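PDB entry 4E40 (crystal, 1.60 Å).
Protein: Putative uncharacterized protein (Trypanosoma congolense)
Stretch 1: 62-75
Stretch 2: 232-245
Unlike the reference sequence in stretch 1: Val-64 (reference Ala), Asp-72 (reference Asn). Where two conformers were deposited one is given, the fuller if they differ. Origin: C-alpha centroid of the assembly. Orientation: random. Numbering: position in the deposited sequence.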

ATOM      1  N   ALA A  62      27.151 -18.749   1.473  1.00 17.62           N
ATOM      2  CA  ALA A  62      27.740 -20.005   1.987  1.00 18.23           C
ATOM      3  C   ALA A  62      28.093 -20.968   0.853  1.00 19.12           C
ATOM      4  O   ALA A  62      29.231 -21.494   0.785  1.00 20.05           O
ATOM      5  CB  ALA A  62      26.802 -20.693   2.973  1.00 18.94           C
ATOM      6  N   ALA A  63      27.167 -21.110  -0.101  1.00 20.12           N
ATOM      7  CA  ALA A  63      27.425 -21.963  -1.295  1.00 20.68           C
ATOM      8  C   ALA A  63      28.617 -21.532  -2.120  1.00 20.65           C
ATOM      9  O   ALA A  63      29.457 -22.374  -2.461  1.00 22.23           O
ATOM     10  CB  ALA A  63      26.156 -22.062  -2.208  1.00 22.36           C
ATOM     11  N   VAL A  64      28.739 -20.243  -2.434  1.00 18.93           N
ATOM     12  CA  VAL A  64      29.848 -19.750  -3.248  1.00 19.20           C
ATOM     13  C   VAL A  64      31.177 -19.973  -2.526  1.00 20.53           C
ATOM     14  O   VAL A  64      32.150 -20.355  -3.138  1.00 20.81           O
ATOM     15  CB  VAL A  64      29.625 -18.287  -3.639  1.00 22.05           C
ATOM     16  CG1 VAL A  64      30.871 -17.714  -4.268  1.00 25.07           C
ATOM     17  CG2 VAL A  64      28.510 -18.315  -4.689  1.00 22.52           C
ATOM     18  N   GLU A  65      31.161 -19.800  -1.206  1.00 20.80           N
ATOM     19  CA  GLU A  65      32.435 -20.031  -0.531  1.00 21.98           C
ATOM     20  C   GLU A  65      32.839 -21.494  -0.503  1.00 21.15           C
ATOM     21  O   GLU A  65      34.057 -21.804  -0.598  1.00 22.56           O
ATOM     22  CB  GLU A  65      32.450 -19.312   0.843  1.00 22.96           C
ATOM     23  CG  GLU A  65      32.390 -17.772   0.746  1.00 25.85           C
ATOM     24  CD  GLU A  65      33.352 -17.133  -0.290  1.00 30.79           C
ATOM     25  OE1 GLU A  65      34.565 -17.414  -0.301  1.00 35.17           O
ATOM     26  OE2 GLU A  65      32.886 -16.372  -1.163  1.00 30.00           O
ATOM     27  N   ARG A  66      31.879 -22.404  -0.382  1.00 20.60           N
ATOM     28  CA  ARG A  66      32.162 -23.836  -0.512  1.00 22.29           C
ATOM     29  C   ARG A  66      32.692 -24.143  -1.913  1.00 23.07           C
ATOM     30  O   ARG A  66      33.655 -24.930  -2.079  1.00 23.07           O
ATOM     31  CB  ARG A  66      30.957 -24.657  -0.183  1.00 25.52           C
ATOM     32  CG  ARG A  66      30.673 -24.613   1.328  1.00 28.95           C
ATOM     33  CD  ARG A  66      29.589 -25.630   1.706  1.00 33.40           C
ATOM     34  NE  ARG A  66      28.286 -25.008   1.759  1.00 44.65           N
ATOM     35  CZ  ARG A  66      27.384 -25.050   0.790  1.00 46.71           C
ATOM     36  NH1 ARG A  66      26.246 -24.421   0.988  1.00 39.09           N
ATOM     37  NH2 ARG A  66      27.618 -25.702  -0.361  1.00 47.77           N
ATOM     38  N   ALA A  67      32.094 -23.489  -2.921  1.00 21.67           N
ATOM     39  CA  ALA A  67      32.593 -23.729  -4.279  1.00 22.71           C
ATOM     40  C   ALA A  67      34.047 -23.196  -4.436  1.00 22.83           C
ATOM     41  O   ALA A  67      34.895 -23.877  -5.072  1.00 22.67           O
ATOM     42  CB  ALA A  67      31.624 -23.091  -5.301  1.00 21.69           C
ATOM     43  N   SER A  68      34.336 -22.017  -3.862  1.00 23.40           N
ATOM     44  CA  SER A  68      35.660 -21.378  -3.927  1.00 24.11           C
ATOM     45  C   SER A  68      36.675 -22.267  -3.219  1.00 24.65           C
ATOM     46  O   SER A  68      37.810 -22.447  -3.714  1.00 24.04           O
ATOM     47  CB  SER A  68      35.656 -20.020  -3.271  1.00 28.62           C
ATOM     48  OG  SER A  68      34.986 -19.083  -4.120  1.00 36.78           O
ATOM     49  N   ALA A  69      36.235 -22.860  -2.097  1.00 23.69           N
ATOM     50  CA  ALA A  69      37.136 -23.809  -1.381  1.00 24.83           C
ATOM     51  C   ALA A  69      37.484 -25.046  -2.237  1.00 25.72           C
ATOM     52  O   ALA A  69      38.645 -25.501  -2.221  1.00 24.54           O
ATOM     53  CB  ALA A  69      36.596 -24.176  -0.008  1.00 25.25           C
ATOM     54  N   ALA A  70      36.500 -25.545  -3.026  1.00 24.62           N
ATOM     55  CA  ALA A  70      36.693 -26.677  -3.975  1.00 25.77           C
ATOM     56  C   ALA A  70      37.689 -26.328  -5.083  1.00 26.02           C
ATOM     57  O   ALA A  70      38.610 -27.126  -5.374  1.00 27.25           O
ATOM     58  CB  ALA A  70      35.352 -27.189  -4.517  1.00 27.84           C
ATOM     59  N   VAL A  71      37.627 -25.109  -5.616  1.00 24.34           N
ATOM     60  CA  VAL A  71      38.592 -24.615  -6.582  1.00 24.90           C
ATOM     61  C   VAL A  71      39.989 -24.570  -5.935  1.00 25.12           C
ATOM     62  O   VAL A  71      40.950 -25.006  -6.562  1.00 25.15           O
ATOM     63  CB  VAL A  71      38.259 -23.217  -7.059  1.00 26.10           C
ATOM     64  CG1 VAL A  71      39.408 -22.659  -7.901  1.00 26.38           C
ATOM     65  CG2 VAL A  71      36.949 -23.254  -7.882  1.00 24.52           C
ATOM     66  N   ASP A  72      40.078 -24.030  -4.711  1.00 24.69           N
ATOM     67  CA  ASP A  72      41.419 -23.968  -4.091  1.00 27.99           C
ATOM     68  C   ASP A  72      41.973 -25.412  -3.952  1.00 26.69           C
ATOM     69  O   ASP A  72      43.206 -25.667  -4.185  1.00 28.21           O
ATOM     70  CB  ASP A  72      41.357 -23.245  -2.730  1.00 29.89           C
ATOM     71  CG  ASP A  72      42.748 -23.204  -2.035  1.00 40.43           C
ATOM     72  OD1 ASP A  72      43.570 -22.349  -2.441  1.00 46.94           O
ATOM     73  OD2 ASP A  72      43.067 -24.059  -1.141  1.00 44.25           O
ATOM     74  N   ARG A  73      41.120 -26.375  -3.564  1.00 26.27           N
ATOM     75  CA  ARG A  73      41.614 -27.787  -3.372  1.00 27.91           C
ATOM     76  C   ARG A  73      42.253 -28.367  -4.606  1.00 28.10           C
ATOM     77  O   ARG A  73      43.162 -29.208  -4.523  1.00 29.54           O
ATOM     78  CB  ARG A  73      40.482 -28.737  -2.933  1.00 31.48           C
ATOM     79  CG  ARG A  73      40.078 -28.622  -1.476  1.00 36.67           C
ATOM     80  CD  ARG A  73      41.296 -28.541  -0.576  1.00 46.01           C
ATOM     81  NE  ARG A  73      41.768 -29.833  -0.062  1.00 55.89           N
ATOM     82  CZ  ARG A  73      41.635 -30.244   1.202  1.00 53.03           C
ATOM     83  NH1 ARG A  73      41.023 -29.475   2.097  1.00 46.26           N
ATOM     84  NH2 ARG A  73      42.127 -31.433   1.567  1.00 47.54           N
ATOM     85  N   VAL A  74      41.812 -27.904  -5.782  1.00 29.02           N
ATOM     86  CA  VAL A  74      42.342 -28.435  -7.058  1.00 30.18           C
ATOM     87  C   VAL A  74      43.320 -27.475  -7.726  1.00 31.87           C
ATOM     88  O   VAL A  74      43.662 -27.628  -8.916  1.00 29.68           O
ATOM     89  CB  VAL A  74      41.208 -28.887  -8.057  1.00 29.69           C
ATOM     90  CG1 VAL A  74      40.373 -30.037  -7.496  1.00 31.05           C
ATOM     91  CG2 VAL A  74      40.369 -27.719  -8.555  1.00 27.70           C
ATOM     92  N   SER A  75      43.838 -26.504  -6.969  1.00 31.69           N
ATOM     93  CA  SER A  75      44.654 -25.477  -7.575  1.00 33.33           C
ATOM     94  C   SER A  75      45.955 -26.079  -8.132  1.00 35.53           C
ATOM     95  O   SER A  75      46.571 -25.476  -9.005  1.00 39.20           O
ATOM     96  CB  SER A  75      44.954 -24.332  -6.590  1.00 33.52           C
ATOM     97  OG  SER A  75      45.754 -24.816  -5.505  1.00 32.03           O
ATOM     98  N   LYS A 232      20.425 -22.243  -8.894  1.00 17.41           N
ATOM     99  CA  LYS A 232      21.537 -22.400  -9.814  1.00 17.29           C
ATOM    100  C   LYS A 232      22.873 -22.413  -9.046  1.00 16.24           C
ATOM    101  O   LYS A 232      23.713 -23.285  -9.251  1.00 16.47           O
ATOM    102  CB  LYS A 232      21.468 -21.313 -10.898  1.00 18.03           C
ATOM    103  CG  LYS A 232      22.583 -21.583 -11.938  1.00 18.88           C
ATOM    104  CD  LYS A 232      22.615 -20.566 -13.077  1.00 20.89           C
ATOM    105  CE  LYS A 232      21.345 -20.550 -13.886  1.00 21.64           C
ATOM    106  NZ  LYS A 232      21.671 -19.795 -15.174  1.00 20.03           N
ATOM    107  N   ALA A 233      23.006 -21.446  -8.135  1.00 16.34           N
ATOM    108  CA  ALA A 233      24.249 -21.331  -7.391  1.00 17.12           C
ATOM    109  C   ALA A 233      24.492 -22.568  -6.533  1.00 17.36           C
ATOM    110  O   ALA A 233      25.631 -23.043  -6.464  1.00 18.30           O
ATOM    111  CB  ALA A 233      24.231 -20.085  -6.522  1.00 17.41           C
ATOM    112  N   GLU A 234      23.431 -23.070  -5.887  1.00 17.39           N
ATOM    113  CA  GLU A 234      23.574 -24.260  -5.027  1.00 19.34           C
ATOM    114  C   GLU A 234      23.883 -25.533  -5.802  1.00 19.94           C
ATOM    115  O   GLU A 234      24.727 -26.306  -5.389  1.00 21.22           O
ATOM    116  CB  GLU A 234      22.307 -24.482  -4.200  1.00 21.92           C
ATOM    117  CG  GLU A 234      22.112 -23.454  -3.100  1.00 22.88           C
ATOM    118  CD  GLU A 234      20.764 -23.639  -2.402  1.00 28.29           C
ATOM    119  OE1 GLU A 234      19.817 -24.136  -3.033  1.00 33.14           O
ATOM    120  OE2 GLU A 234      20.622 -23.176  -1.252  1.00 31.39           O
ATOM    121  N   LYS A 235      23.254 -25.733  -6.953  1.00 19.54           N
ATOM    122  CA  LYS A 235      23.584 -26.905  -7.775  1.00 20.64           C
ATOM    123  C   LYS A 235      24.986 -26.845  -8.329  1.00 19.78           C
ATOM    124  O   LYS A 235      25.662 -27.847  -8.351  1.00 20.93           O
ATOM    125  CB  LYS A 235      22.556 -27.046  -8.914  1.00 22.18           C
ATOM    126  CG  LYS A 235      21.141 -27.309  -8.387  1.00 28.49           C
ATOM    127  CD  LYS A 235      20.941 -28.762  -7.952  1.00 33.40           C
ATOM    128  CE  LYS A 235      19.775 -28.866  -6.970  1.00 39.59           C
ATOM    129  NZ  LYS A 235      19.506 -30.305  -6.682  1.00 46.70           N
ATOM    130  N   ALA A 236      25.417 -25.659  -8.759  1.00 19.95           N
ATOM    131  CA  ALA A 236      26.763 -25.521  -9.294  1.00 18.97           C
ATOM    132  C   ALA A 236      27.810 -25.724  -8.178  1.00 19.44           C
ATOM    133  O   ALA A 236      28.836 -26.369  -8.379  1.00 22.45           O
ATOM    134  CB  ALA A 236      26.904 -24.119  -9.912  1.00 18.77           C
ATOM    135  N   ALA A 237      27.527 -25.164  -7.009  1.00 19.69           N
ATOM    136  CA  ALA A 237      28.447 -25.434  -5.881  1.00 20.55           C
ATOM    137  C   ALA A 237      28.506 -26.924  -5.519  1.00 22.17           C
ATOM    138  O   ALA A 237      29.590 -27.425  -5.217  1.00 23.26           O
ATOM    139  CB  ALA A 237      28.087 -24.579  -4.668  1.00 20.81           C
ATOM    140  N   GLU A 238      27.380 -27.614  -5.534  0.50 22.73           N
ATOM    141  CA  GLU A 238      27.373 -29.038  -5.287  0.50 25.54           C
ATOM    142  C   GLU A 238      28.281 -29.768  -6.295  0.50 24.77           C
ATOM    143  O   GLU A 238      29.163 -30.584  -5.934  0.50 23.91           O
ATOM    144  CB  GLU A 238      25.947 -29.573  -5.321  0.50 26.47           C
ATOM    145  CG  GLU A 238      25.078 -29.183  -4.142  0.50 28.81           C
ATOM    146  CD  GLU A 238      23.601 -29.433  -4.419  0.50 31.04           C
ATOM    147  OE1 GLU A 238      23.299 -30.247  -5.323  0.50 34.06           O
ATOM    148  OE2 GLU A 238      22.736 -28.816  -3.756  0.50 33.97           O
ATOM    149  N   GLU A 239      28.114 -29.446  -7.577  1.00 24.63           N
ATOM    150  CA  GLU A 239      28.995 -30.056  -8.579  1.00 27.13           C
ATOM    151  C   GLU A 239      30.468 -29.796  -8.308  1.00 25.27           C
ATOM    152  O   GLU A 239      31.316 -30.719  -8.407  1.00 26.57           O
ATOM    153  CB  GLU A 239      28.576 -29.690 -10.035  1.00 27.33           C
ATOM    154  CG  GLU A 239      29.342 -30.664 -10.964  1.00 30.47           C
ATOM    155  CD  GLU A 239      29.435 -30.268 -12.427  1.00 33.86           C
ATOM    156  OE1 GLU A 239      28.982 -29.165 -12.822  1.00 35.88           O
ATOM    157  OE2 GLU A 239      30.046 -31.096 -13.157  1.00 32.46           O
ATOM    158  N   ALA A 240      30.806 -28.561  -7.953  1.00 24.45           N
ATOM    159  CA  ALA A 240      32.185 -28.227  -7.648  1.00 24.71           C
ATOM    160  C   ALA A 240      32.688 -29.120  -6.487  1.00 27.02           C
ATOM    161  O   ALA A 240      33.802 -29.636  -6.567  1.00 27.69           O
ATOM    162  CB  ALA A 240      32.358 -26.750  -7.326  1.00 24.64           C
ATOM    163  N   GLU A 241      31.890 -29.286  -5.436  0.50 29.11           N
ATOM    164  CA  GLU A 241      32.304 -30.125  -4.293  0.50 31.26           C
ATOM    165  C   GLU A 241      32.430 -31.587  -4.718  0.50 33.63           C
ATOM    166  O   GLU A 241      33.489 -32.211  -4.521  0.50 32.80           O
ATOM    167  CB  GLU A 241      31.330 -29.972  -3.111  0.50 33.32           C
ATOM    168  CG  GLU A 241      31.289 -28.565  -2.529  0.50 36.92           C
ATOM    169  CD  GLU A 241      30.516 -28.464  -1.222  0.50 40.92           C
ATOM    170  OE1 GLU A 241      29.276 -28.292  -1.247  0.50 45.19           O
ATOM    171  OE2 GLU A 241      31.164 -28.513  -0.163  0.50 43.21           O
ATOM    172  N   THR A 242      31.370 -32.123  -5.317  1.00 32.05           N
ATOM    173  CA  THR A 242      31.345 -33.525  -5.717  1.00 34.72           C
ATOM    174  C   THR A 242      32.541 -33.871  -6.622  1.00 35.26           C
ATOM    175  O   THR A 242      33.279 -34.847  -6.370  1.00 35.69           O
ATOM    176  CB  THR A 242      30.011 -33.873  -6.425  1.00 34.68           C
ATOM    177  OG1 THR A 242      28.941 -33.726  -5.508  1.00 37.53           O
ATOM    178  CG2 THR A 242      30.000 -35.337  -6.873  1.00 36.95           C
ATOM    179  N   GLU A 243      32.792 -33.051  -7.640  1.00 34.83           N
ATOM    180  CA  GLU A 243      33.913 -33.320  -8.538  1.00 34.19           C
ATOM    181  C   GLU A 243      35.285 -33.155  -7.899  1.00 34.54           C
ATOM    182  O   GLU A 243      36.230 -33.914  -8.215  1.00 33.20           O
ATOM    183  CB  GLU A 243      33.820 -32.464  -9.801  1.00 34.19           C
ATOM    184  CG  GLU A 243      32.616 -32.833 -10.664  1.00 36.65           C
ATOM    185  CD  GLU A 243      32.779 -34.197 -11.359  1.00 39.77           C
ATOM    186  OE1 GLU A 243      33.907 -34.556 -11.746  1.00 42.26           O
ATOM    187  OE2 GLU A 243      31.777 -34.918 -11.518  1.00 43.26           O
ATOM    188  N   SER A 244      35.394 -32.177  -7.011  1.00 32.97           N
ATOM    189  CA  SER A 244      36.606 -31.944  -6.223  1.00 36.09           C
ATOM    190  C   SER A 244      36.977 -33.204  -5.424  1.00 38.26           C
ATOM    191  O   SER A 244      38.173 -33.593  -5.375  1.00 41.00           O
ATOM    192  CB  SER A 244      36.372 -30.777  -5.266  1.00 37.51           C
ATOM    193  OG  SER A 244      37.585 -30.056  -5.139  1.00 45.80           O
ATOM    194  N   SER A 245      35.968 -33.853  -4.842  1.00 40.57           N
ATOM    195  CA  SER A 245      36.146 -35.073  -4.030  1.00 45.17           C
ATOM    196  C   SER A 245      36.743 -36.230  -4.788  1.00 45.76           C
ATOM    197  O   SER A 245      37.511 -36.992  -4.215  1.00 43.76           O
ATOM    198  CB  SER A 245      34.832 -35.551  -3.443  1.00 44.60           C
ATOM    199  OG  SER A 245      34.356 -34.592  -2.531  1.00 51.31           O
TER
HETATM  200  O   HOH W   1      25.140 -26.475  -2.659  1.00 35.60           O
HETATM  201  O   HOH W   2      34.196 -27.006  -0.637  1.00 36.08           O

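Residues 62-73 and 232-245 form two helices of one chain that run in roughly the same direction, their N-to-C axes inclined by 27° and 8.4 Å apart at closest approach. The pairing is remote in sequence, since no two touching residues are fewer than 170 positions apart. The backbones come nearest at Ala-67 and Ala-237, whose CA atoms lie 4.8 Å apart; the register continues with the CA atoms of Ala-63 and Glu-234 at 5.8 Å and of Ala-70 and Glu-241 at 5.6 Å. Such proximity is possible because the facing residues are mostly alanines, whose single methyl groups keep little bulk between the helices. Both helices are held by regular i to i+4 backbone hydrogen bonds. Near the end of the first, Val-74 leaves helical phi/psi: its N makes a weak 3.3 Å bond to Ala-70 O and a 3.1 Å bond to Val-71 O.

The apolar centre is a ladder of methyl groups. Ala-237 CB, directed toward the first helix, lies 4.0 Å from Ala-63 CB and 3.9 Å from Ala-67 CB, and it also approaches the backbone at Ala-63 O, 3.4 Å away. One turn further along, Ala-240 CB meets Ala-67 CB at 4.2 Å and Ala-70 CB at 4.1 Å. Ala-70 CB packs against main chain as well, 3.5 Å from Ala-240 O. These are van der Waals contacts between small groups, and they form the apolar part of the contact. Toward the start of the second stretch, the aliphatic part of Glu-234 adds to the packing, with its CG 4.4 Å from Ala-63 CB.

Beyond this strip, Arg-66 and Glu-241 form a salt bridge. Arg-66 NH2 donates to Glu-241 OE1 at 3.2 Å with an N-H...O angle of 138°, so opposite charges are joined by a hydrogen bond that is somewhat bent. The carboxylate oxygen lies at the edge of the guanidinium, near its plane, where the N-H groups point. The CA-to-CB bond of Glu-241 is directed sideways, but the end of its side chain comes nearer to the first helix. Two waters extend this polar margin. Water 1 donates to Glu-234 O at 2.8 Å and accepts a weak bond from Arg-66 NH2 at 3.5 Å; water 2 donates to Arg-66 O at 2.6 Å and, weakly, to Glu-241 OE2 at 3.4 Å.

Ser-244 supplies a direct side-chain-to-backbone link. Its OG donates to Ala-70 O at 3.1 Å, reaching a carbonyl whose own helical bond, to Val-74 N, is weak. Ser-244 is buried, and this bond gives its hydroxyl proton an acceptor there. Carbon atoms of the first stretch lie close to it: Ala-70 CB and Val-74 CG1 are each 3.7 Å from Ser-244 OG, and Arg-73 CB lies 3.9 Å from the same oxygen. The end of Arg-73 leads away, leaving its charge outside the contact. In all, the contact buries 472 Å², both sides summed.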